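Lys-gingipain catalytic subunit (Porphyromonas gingivalis, PDB 6I9A) is a secreted cysteine endopeptidase that cleaves proteins after lysine residues and may act as a virulence factor in periodontal disease. Local coordinates at residues V18-K23 and A81-T86; K25-P30 and E128-I133; Y149-L154 and G185-Y190; H203-V208 and A234-D239. All coordinates share one frame; numbering follows the deposited sequence.

Contact 1: V18-K23 and A81-T86; sequences VVAGAK and ALVGDT. With CA (calcium ion), chain H.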
# COMPACT_ATOMS: atom_id res chain seq x y z
N VAL A 18 -1.76 -15.26 0.82
CA VAL A 18 -0.66 -15.08 -0.09
C VAL A 18 -0.73 -16.13 -1.16
O VAL A 18 -0.81 -17.33 -0.85
CB VAL A 18 0.71 -15.16 0.64
CG1 VAL A 18 1.87 -14.96 -0.33
CG2 VAL A 18 0.77 -14.17 1.81
N VAL A 19 -0.74 -15.73 -2.43
CA VAL A 19 -0.64 -16.69 -3.56
C VAL A 19 0.59 -16.32 -4.36
O VAL A 19 0.70 -15.18 -4.83
CB VAL A 19 -1.91 -16.63 -4.44
CG1 VAL A 19 -1.75 -17.56 -5.64
CG2 VAL A 19 -3.17 -16.97 -3.60
N ALA A 20 1.55 -17.24 -4.40
CA ALA A 20 2.85 -16.96 -4.94
C ALA A 20 3.27 -17.97 -5.99
O ALA A 20 3.03 -19.18 -5.85
CB ALA A 20 3.87 -16.95 -3.82
N GLY A 21 4.08 -17.51 -6.93
CA GLY A 21 4.70 -18.45 -7.84
C GLY A 21 5.62 -19.34 -7.03
O GLY A 21 6.34 -18.90 -6.12
N ALA A 22 5.65 -20.62 -7.41
CA ALA A 22 6.45 -21.61 -6.70
C ALA A 22 7.94 -21.27 -6.62
O ALA A 22 8.61 -21.69 -5.66
CB ALA A 22 6.24 -22.97 -7.35
N LYS A 23 8.51 -20.52 -7.60
CA LYS A 23 9.95 -20.24 -7.57
C LYS A 23 10.35 -19.28 -6.46
O LYS A 23 11.53 -19.10 -6.17
CB LYS A 23 10.38 -19.64 -8.90
CG LYS A 23 10.24 -20.64 -10.03
CD LYS A 23 10.66 -20.08 -11.37
CE LYS A 23 10.43 -21.17 -12.39
NZ LYS A 23 10.60 -20.66 -13.77
N ALA A 81 -2.06 -10.97 -1.18
CA ALA A 81 -0.75 -10.71 -1.72
C ALA A 81 -0.47 -11.66 -2.87
O ALA A 81 -0.45 -12.87 -2.69
CB ALA A 81 0.31 -10.89 -0.65
N LEU A 82 -0.31 -11.13 -4.08
CA LEU A 82 0.04 -11.89 -5.27
C LEU A 82 1.51 -11.72 -5.48
O LEU A 82 2.02 -10.60 -5.54
CB LEU A 82 -0.76 -11.37 -6.50
CG LEU A 82 -2.26 -11.30 -6.32
CD1 LEU A 82 -2.90 -10.65 -7.56
CD2 LEU A 82 -2.84 -12.73 -6.09
N VAL A 83 2.26 -12.83 -5.54
CA VAL A 83 3.71 -12.77 -5.66
C VAL A 83 4.14 -13.40 -6.98
O VAL A 83 3.98 -14.62 -7.18
CB VAL A 83 4.40 -13.46 -4.46
CG1 VAL A 83 5.91 -13.34 -4.58
CG2 VAL A 83 3.89 -12.85 -3.16
N GLY A 84 4.64 -12.57 -7.87
CA GLY A 84 5.03 -12.99 -9.21
C GLY A 84 4.50 -12.06 -10.28
O GLY A 84 3.61 -11.23 -10.03
N ASP A 85 5.09 -12.19 -11.45
CA ASP A 85 4.67 -11.46 -12.63
C ASP A 85 3.59 -12.31 -13.37
O ASP A 85 3.12 -13.33 -12.88
CB ASP A 85 5.90 -11.12 -13.49
CG ASP A 85 5.75 -9.93 -14.45
OD1 ASP A 85 4.58 -9.53 -14.76
OD2 ASP A 85 6.78 -9.38 -14.88
N THR A 86 3.22 -11.84 -14.55
CA THR A 86 2.10 -12.43 -15.32
C THR A 86 2.44 -13.77 -15.92
O THR A 86 1.52 -14.47 -16.33
CB THR A 86 1.60 -11.44 -16.38
OG1 THR A 86 2.67 -11.11 -17.26
CG2 THR A 86 1.01 -10.16 -15.73
CA CA H . 5.47 -7.61 -16.10
O HOH W 1 4.86 -9.35 -17.69
O HOH W 2 5.36 -6.07 -17.99
O HOH W 3 7.64 -7.63 -17.03
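V19 O is gripped twice from the neighbouring strand: V83 N donates a hydrogen bond to it over 2.9 Å, and L82 CA makes a C-H...O contact. A81 O is shared in the same way by V19 N and V18 CA, and V83 O by G21 N and A20 CA. The parallel pairing is regular, the short strand segments 4.7 Å apart and 12° from coincident in direction, at the centre of the order 40-46, 14-20, 79-83, 117-121. The face carrying V18, A20, A81 and V83 turns toward helix 25-37. On it A20 CB sits 3.6 Å from V83 CB, the closest apolar approach between the strands, and V18 CG1 lies 4.1 Å from V83 CG2. On the face behind, V19 CB meets L82 CD2 at 4.3 Å.

Past V83 the chain leaves the strand at G84, whose positive phi of 133° would make a side chain collide with the preceding carbonyl oxygen. D85 has CG anti to its backbone N (chi1 -158°) and presents both carboxylate oxygens to a calcium ion, OD1 and OD2 each at 2.5 Å, in a site completed by F254 O, E263 and three waters. T86 N donates to D85 OD1 over 2.7 Å, and R267 to D85 OD2, while T86 OG1, in the second shell, is hydrogen-bonded to one of the calcium-bound waters. Calcium, a main-chain N-H and an arginine fix the carboxylate's rotation; the metal and the arginine are positive and the N-H is a further donor, which would be expected to favour the ionised form.

Contact 2: K25-P30 and E128-I133; sequences KEALKP and ELTNII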
# COMPACT_ATOMS: atom_id res chain seq x y z
N LYS A 25 9.51 -19.32 -3.12
CA LYS A 25 9.39 -19.76 -1.74
C LYS A 25 10.57 -19.31 -0.85
O LYS A 25 10.35 -18.76 0.23
CB LYS A 25 9.22 -21.28 -1.74
CG LYS A 25 8.87 -21.88 -0.38
CD LYS A 25 8.43 -23.34 -0.52
CE LYS A 25 8.06 -23.94 0.82
NZ LYS A 25 6.91 -23.24 1.47
N GLU A 26 11.81 -19.52 -1.27
CA GLU A 26 12.92 -19.17 -0.40
C GLU A 26 13.06 -17.66 -0.23
O GLU A 26 13.24 -17.19 0.89
CB GLU A 26 14.19 -19.76 -1.01
CG GLU A 26 15.46 -19.44 -0.26
CD GLU A 26 16.71 -20.03 -0.90
OE1 GLU A 26 16.68 -20.40 -2.09
OE2 GLU A 26 17.73 -20.12 -0.18
N ALA A 27 12.95 -16.91 -1.34
CA ALA A 27 13.09 -15.46 -1.26
C ALA A 27 11.97 -14.81 -0.43
O ALA A 27 12.19 -13.78 0.20
CB ALA A 27 13.11 -14.85 -2.67
N LEU A 28 10.79 -15.41 -0.44
CA LEU A 28 9.66 -14.81 0.27
C LEU A 28 9.78 -14.99 1.78
O LEU A 28 9.17 -14.22 2.54
CB LEU A 28 8.38 -15.49 -0.25
CG LEU A 28 7.04 -14.84 -0.02
CD1 LEU A 28 7.00 -13.41 -0.48
CD2 LEU A 28 5.95 -15.68 -0.68
N LYS A 29 10.51 -16.02 2.25
CA LYS A 29 10.52 -16.33 3.68
C LYS A 29 10.80 -15.12 4.62
O LYS A 29 10.06 -14.99 5.59
CB LYS A 29 11.50 -17.48 3.99
CG LYS A 29 11.23 -18.02 5.40
CD LYS A 29 11.65 -19.46 5.64
CE LYS A 29 11.73 -19.74 7.14
NZ LYS A 29 10.47 -19.41 7.89
N PRO A 30 11.81 -14.25 4.41
CA PRO A 30 12.04 -13.17 5.38
C PRO A 30 10.86 -12.20 5.46
O PRO A 30 10.58 -11.62 6.52
CB PRO A 30 13.30 -12.46 4.88
CG PRO A 30 13.96 -13.44 3.96
CD PRO A 30 12.88 -14.30 3.38
N GLU A 128 15.03 -10.25 -7.61
CA GLU A 128 14.19 -9.05 -7.66
C GLU A 128 13.18 -9.03 -6.54
O GLU A 128 12.89 -7.98 -5.99
CB GLU A 128 13.46 -8.91 -8.99
CG GLU A 128 14.40 -8.48 -10.10
CD GLU A 128 13.74 -8.39 -11.43
OE1 GLU A 128 12.59 -8.86 -11.57
OE2 GLU A 128 14.38 -7.82 -12.34
N LEU A 129 12.62 -10.19 -6.18
CA LEU A 129 11.70 -10.22 -5.04
C LEU A 129 12.43 -9.83 -3.75
O LEU A 129 11.92 -9.03 -2.97
CB LEU A 129 11.03 -11.60 -4.89
CG LEU A 129 10.05 -11.67 -3.74
CD1 LEU A 129 8.88 -10.69 -3.88
CD2 LEU A 129 9.52 -13.08 -3.58
N THR A 130 13.67 -10.35 -3.56
CA THR A 130 14.45 -9.94 -2.41
C THR A 130 14.68 -8.44 -2.41
O THR A 130 14.66 -7.81 -1.34
CB THR A 130 15.75 -10.72 -2.41
OG1 THR A 130 15.41 -12.10 -2.20
CG2 THR A 130 16.74 -10.23 -1.33
N ASN A 131 14.90 -7.84 -3.59
CA ASN A 131 15.12 -6.40 -3.64
C ASN A 131 13.93 -5.66 -3.05
O ASN A 131 14.06 -4.68 -2.31
CB ASN A 131 15.30 -5.94 -5.07
CG ASN A 131 16.58 -6.39 -5.68
OD1 ASN A 131 17.51 -6.84 -4.98
ND2 ASN A 131 16.70 -6.28 -7.00
N ILE A 132 12.71 -6.09 -3.43
CA ILE A 132 11.50 -5.43 -2.92
C ILE A 132 11.42 -5.62 -1.42
O ILE A 132 11.17 -4.68 -0.66
CB ILE A 132 10.23 -6.00 -3.58
CG1 ILE A 132 10.28 -5.87 -5.11
CG2 ILE A 132 8.97 -5.31 -2.99
CD1 ILE A 132 9.13 -6.58 -5.83
N ILE A 133 11.58 -6.90 -0.99
CA ILE A 133 11.44 -7.22 0.44
C ILE A 133 12.41 -6.45 1.29
O ILE A 133 12.06 -5.97 2.37
CB ILE A 133 11.62 -8.75 0.61
CG1 ILE A 133 10.44 -9.46 -0.03
CG2 ILE A 133 11.79 -9.12 2.11
CD1 ILE A 133 10.65 -10.97 -0.17
O HOH W 4 14.63 -12.48 0.38
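A27 and T130 mark the closest passage of two helices that run almost exactly alongside each other: the axes of the short segments diverge by only 6° and lie 9.0 Å apart, and the CA atoms of this pair are 5.8 Å from one another. P30 has no N-H to give to the preceding turn, and the helix 25-37 is kinked there.

The small methyl of A27 is consistent with the close approach. Its CB points at the other helix and rests 3.6 Å from T130 OG1, with L129 CD2 slightly farther off. L28 starts out from its helix facing away from the partner, yet CD1 swings back to 4.0 Å from L129 CD2, the two leucines crossing obliquely. L129 itself has CG anti to its backbone N (chi1 -179°); from there CD2 reaches A27 CB and L28 CD1. I133 reaches across with its terminal CD1, which presses to 3.2 Å from A27 O, a tight fit for a methyl against a carbonyl, and is 4.0 Å from L28 CA.

No direct hydrogen bond joins the segments, but one water does. It donates to A27 O over 2.8 Å and lies 2.7 Å from T130 OG1, a hydroxyl that is also hydrogen-bonded to P126 O within its own helix. The outer rim of the interface is thus polar and hydrated, while its inner part is leucine and isoleucine.

Both leucines rest on V83 of the parallel sheet below. Two near-parallel helices side by side on one sheet face are characteristic of the layered alpha/beta architecture of this C25 peptidase domain.

Contact 3: Y149-L154 and G185-Y190; sequences YLEKVL and GYTDVY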
# COMPACT_ATOMS: atom_id res chain seq x y z
N TYR A 149 14.77 11.82 5.93
CA TYR A 149 14.20 11.76 4.57
C TYR A 149 12.67 11.61 4.67
O TYR A 149 11.96 11.93 3.72
CB TYR A 149 14.85 10.68 3.71
CG TYR A 149 14.14 9.34 3.69
CD1 TYR A 149 14.29 8.43 4.74
CD2 TYR A 149 13.32 8.99 2.63
CE1 TYR A 149 13.63 7.22 4.73
CE2 TYR A 149 12.64 7.78 2.61
CZ TYR A 149 12.81 6.89 3.66
OH TYR A 149 12.17 5.67 3.70
N LEU A 150 12.19 11.04 5.77
CA LEU A 150 10.75 10.81 5.96
C LEU A 150 9.99 12.13 6.05
O LEU A 150 8.76 12.17 5.85
CB LEU A 150 10.53 10.00 7.23
CG LEU A 150 11.05 8.58 7.19
CD1 LEU A 150 10.89 7.88 8.52
CD2 LEU A 150 10.34 7.75 6.10
N GLU A 151 10.69 13.25 6.28
CA GLU A 151 10.09 14.57 6.44
C GLU A 151 10.05 15.33 5.12
O GLU A 151 9.78 16.55 5.12
CB GLU A 151 10.87 15.38 7.50
CG GLU A 151 10.90 14.63 8.84
CD GLU A 151 11.75 15.34 9.88
OE1 GLU A 151 11.21 15.69 10.96
OE2 GLU A 151 12.97 15.56 9.62
N LYS A 152 10.26 14.63 4.00
CA LYS A 152 10.38 15.28 2.69
C LYS A 152 9.52 14.56 1.67
O LYS A 152 9.40 13.32 1.73
CB LYS A 152 11.86 15.25 2.26
CG LYS A 152 12.80 15.72 3.39
CD LYS A 152 14.24 15.79 2.93
CE LYS A 152 15.16 16.14 4.09
NZ LYS A 152 16.58 16.00 3.69
N VAL A 153 8.94 15.31 0.72
CA VAL A 153 8.10 14.73 -0.32
C VAL A 153 8.38 15.44 -1.62
O VAL A 153 8.93 16.56 -1.62
CB VAL A 153 6.57 14.77 -0.00
CG1 VAL A 153 6.25 14.05 1.30
CG2 VAL A 153 6.02 16.20 0.01
N LEU A 154 7.99 14.79 -2.74
CA LEU A 154 8.08 15.35 -4.09
C LEU A 154 6.70 15.27 -4.73
O LEU A 154 6.11 14.20 -4.84
CB LEU A 154 9.09 14.56 -4.91
CG LEU A 154 9.21 14.98 -6.39
CD1 LEU A 154 9.66 16.44 -6.56
CD2 LEU A 154 10.12 14.03 -7.14
N GLY A 185 4.66 18.43 9.82
CA GLY A 185 6.01 17.91 10.04
C GLY A 185 6.90 17.78 8.83
O GLY A 185 8.02 17.32 8.99
N TYR A 186 6.45 18.18 7.65
CA TYR A 186 7.28 18.08 6.46
C TYR A 186 8.18 19.29 6.34
O TYR A 186 7.67 20.43 6.23
CB TYR A 186 6.43 17.93 5.19
CG TYR A 186 5.71 16.60 5.19
CD1 TYR A 186 6.35 15.44 4.74
CD2 TYR A 186 4.37 16.50 5.55
CE1 TYR A 186 5.69 14.21 4.72
CE2 TYR A 186 3.70 15.28 5.51
CZ TYR A 186 4.36 14.15 5.05
OH TYR A 186 3.66 12.95 5.00
N THR A 187 9.48 19.06 6.42
CA THR A 187 10.47 20.13 6.35
C THR A 187 10.78 20.55 4.92
O THR A 187 11.27 21.66 4.71
CB THR A 187 11.80 19.65 7.00
OG1 THR A 187 12.28 18.49 6.32
CG2 THR A 187 11.61 19.32 8.49
N ASP A 188 10.56 19.66 3.94
CA ASP A 188 10.90 19.93 2.55
C ASP A 188 9.82 19.36 1.66
O ASP A 188 9.68 18.13 1.54
CB ASP A 188 12.25 19.31 2.21
CG ASP A 188 13.38 19.85 3.07
OD1 ASP A 188 13.63 19.29 4.15
OD2 ASP A 188 13.95 20.90 2.71
N VAL A 189 9.03 20.23 1.08
CA VAL A 189 7.94 19.86 0.20
C VAL A 189 8.37 20.30 -1.18
O VAL A 189 8.12 21.44 -1.61
CB VAL A 189 6.61 20.43 0.68
CG1 VAL A 189 5.49 20.04 -0.29
CG2 VAL A 189 6.28 19.95 2.09
N TYR A 190 9.12 19.44 -1.87
CA TYR A 190 9.62 19.77 -3.20
C TYR A 190 8.43 19.70 -4.14
O TYR A 190 7.77 18.66 -4.21
CB TYR A 190 10.70 18.80 -3.63
CG TYR A 190 11.83 18.60 -2.64
CD1 TYR A 190 12.73 19.62 -2.35
CD2 TYR A 190 12.03 17.36 -2.04
CE1 TYR A 190 13.80 19.41 -1.48
CE2 TYR A 190 13.11 17.12 -1.22
CZ TYR A 190 13.97 18.15 -0.92
OH TYR A 190 15.07 17.86 -0.12
O HOH W 5 8.49 15.54 11.03
O HOH W 6 14.18 16.89 7.55
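K152, V153 and L154 pair in parallel with D188, V189 and Y190, so this contact joins the two strands of a beta-alpha-beta unit, strand 152-157, helix 163-178 and strand 188-192, at one edge of the six-stranded mixed sheet. The strand segments lie 4.8 Å apart.

Main-chain bonds set the register. V153 N donates to D188 O and Y190 N to V153 O. Just before the strands, E151 O receives two weaker bonds, a bent one from T187 N and a long one, 3.4 Å, from D188 N.

Apolar contacts fall on both faces. V153 has CG1 anti to its carbonyl carbon (chi1 -58°), which brings that methyl to 3.5 Å from Y186 CE1, the two side chains crossing at about a right angle; its other methyl, CG2, lies beside V189 CG1 at 3.9 Å, both valines pointing the same way. On the face behind, L154 CD1 meets Y190 CB, and the Y190 ring stacks on H203 of the following helix.

The charged groups come close without a true ion pair. K152 has two conformers; in the one described, the extended chain runs beside D188 with CE 3.5 Å from OD1, but NZ is 4.4 Å from that oxygen, so any attraction is uncertain and probably modest.

Water completes the polar rim. One molecule donates to E151 OE1 and G185 O, another to E151 OE2 and T187 OG1, so each carboxylate oxygen is tied to the opposite segment. T187 OG1 spends its own proton on D188 OD1, 2.7 Å away.

Contact 4: H203-V208 and A234-D239; sequences HLNTGV and ALTNKD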
# COMPACT_ATOMS: atom_id res chain seq x y z
N HIS A 203 15.48 15.01 -6.23
CA HIS A 203 14.99 14.78 -4.86
C HIS A 203 14.70 13.29 -4.60
O HIS A 203 14.74 12.87 -3.44
CB HIS A 203 13.74 15.64 -4.61
CG HIS A 203 13.95 17.07 -5.01
ND1 HIS A 203 14.91 17.86 -4.41
CD2 HIS A 203 13.31 17.80 -5.95
CE1 HIS A 203 14.82 19.04 -5.01
NE2 HIS A 203 13.88 19.05 -5.94
N LEU A 204 14.47 12.50 -5.66
CA LEU A 204 14.31 11.07 -5.43
C LEU A 204 15.60 10.43 -4.97
O LEU A 204 15.58 9.45 -4.23
CB LEU A 204 13.89 10.37 -6.74
CG LEU A 204 12.52 10.79 -7.32
CD1 LEU A 204 12.27 9.98 -8.57
CD2 LEU A 204 11.38 10.57 -6.31
N ASN A 205 16.74 11.02 -5.36
CA ASN A 205 18.05 10.52 -4.94
C ASN A 205 18.39 10.97 -3.54
O ASN A 205 18.88 10.17 -2.73
CB ASN A 205 19.12 11.05 -5.89
CG ASN A 205 19.05 10.45 -7.24
OD1 ASN A 205 18.82 9.24 -7.40
ND2 ASN A 205 19.26 11.27 -8.25
N THR A 206 18.16 12.25 -3.22
CA THR A 206 18.59 12.78 -1.93
C THR A 206 17.69 12.30 -0.81
O THR A 206 18.16 12.17 0.33
CB THR A 206 18.69 14.30 -1.95
OG1 THR A 206 17.41 14.82 -2.28
CG2 THR A 206 19.74 14.81 -2.94
N GLY A 207 16.42 12.05 -1.10
CA GLY A 207 15.53 11.42 -0.14
C GLY A 207 14.19 12.09 -0.02
O GLY A 207 14.08 13.25 0.39
N VAL A 208 13.16 11.30 -0.34
CA VAL A 208 11.77 11.67 -0.07
C VAL A 208 11.05 10.41 0.39
O VAL A 208 11.41 9.29 -0.00
CB VAL A 208 11.04 12.27 -1.30
CG1 VAL A 208 11.61 13.65 -1.66
CG2 VAL A 208 11.07 11.32 -2.50
N ALA A 234 19.22 4.04 -12.24
CA ALA A 234 20.36 4.86 -11.85
C ALA A 234 20.08 5.71 -10.61
O ALA A 234 20.95 6.50 -10.25
CB ALA A 234 20.74 5.76 -13.02
N LEU A 235 18.91 5.55 -9.92
CA LEU A 235 18.67 6.26 -8.67
C LEU A 235 19.73 5.88 -7.62
O LEU A 235 20.31 4.78 -7.67
CB LEU A 235 17.27 5.93 -8.13
CG LEU A 235 16.13 6.56 -8.94
CD1 LEU A 235 14.81 5.93 -8.46
CD2 LEU A 235 16.06 8.07 -8.70
N THR A 236 19.95 6.78 -6.66
CA THR A 236 21.00 6.57 -5.67
C THR A 236 20.45 6.62 -4.25
O THR A 236 21.24 6.77 -3.30
CB THR A 236 22.11 7.66 -5.85
OG1 THR A 236 21.53 8.90 -5.52
CG2 THR A 236 22.70 7.68 -7.24
N ASN A 237 19.12 6.48 -4.05
CA ASN A 237 18.50 6.66 -2.74
C ASN A 237 18.59 5.42 -1.85
O ASN A 237 17.60 4.93 -1.30
CB ASN A 237 17.01 7.07 -2.91
CG ASN A 237 16.15 6.12 -3.68
OD1 ASN A 237 16.49 5.69 -4.79
ND2 ASN A 237 15.03 5.73 -3.08
N LYS A 238 19.83 4.93 -1.66
CA LYS A 238 20.06 3.82 -0.76
C LYS A 238 19.53 4.20 0.60
O LYS A 238 19.77 5.30 1.10
CB LYS A 238 21.54 3.42 -0.74
CG LYS A 238 21.84 2.27 0.24
CD LYS A 238 23.27 1.76 0.13
CE LYS A 238 23.62 0.85 1.28
NZ LYS A 238 25.02 0.36 1.21
N ASP A 239 18.77 3.26 1.21
CA ASP A 239 18.20 3.38 2.54
C ASP A 239 17.15 4.49 2.65
O ASP A 239 16.75 4.82 3.76
CB ASP A 239 19.30 3.60 3.60
CG ASP A 239 20.31 2.48 3.76
OD1 ASP A 239 20.03 1.35 3.36
OD2 ASP A 239 21.41 2.76 4.26
O HOH W 7 21.49 9.34 -1.96
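N205, in the last turn of helix 202-206, comes within 4.5 Å of N237 CA to CA as the irregular segment 234-239 passes by; G207, the first residue to leave helical angles, has positive phi. Segment 234-239 lies in the loop between helix 229-232 and strand 242-247, so the contact joins that loop to helix 202-206.

For N205, chi1 of -70° puts CG anti to the carbonyl carbon. The end of the side chain approaches the loop, and N205 OD1 accepts a hydrogen bond from T236 N over 2.8 Å; the donor stands 35° out of the carbonyl plane, and L235 CA lies close beside the same oxygen. N205 CB is 3.3 Å from T236 OG1.

Deeper in, L204 CB packs against L235 CD2 at 3.7 Å, and N237 CB lies only 3.1 Å from L204 O. N237 is the centre of an inverse gamma turn; its ND2 is hydrogen-bonded to K240 O and its OD1 to G272 N. K240 also bonds T206 O at the helix end.

One side-chain acceptor thus takes up a main-chain N-H of an irregular segment, linking it to the last helical turn without strand pairing, together with leucine packing.

From the N terminus, segments 18-23 and 25-30 come first; each then finds its partner far ahead, contact 1 closing across 57 intervening residues and contact 2 across 97. Because 81-86 falls before 128-133, these two closures cross, and they build one body in which helices 25-37 and 126-141 lie on one face of the four-stranded sheet. Contacts 3 and 4 follow in series, each closing a shorter loop, and none of the four nests. Contacts 3 and 4 touch where K152 CB packs against G207 O, bringing strand 152-157 against the residue after helix 202-206. Contacts 1 and 3 lie on opposite sides of the chain's centre.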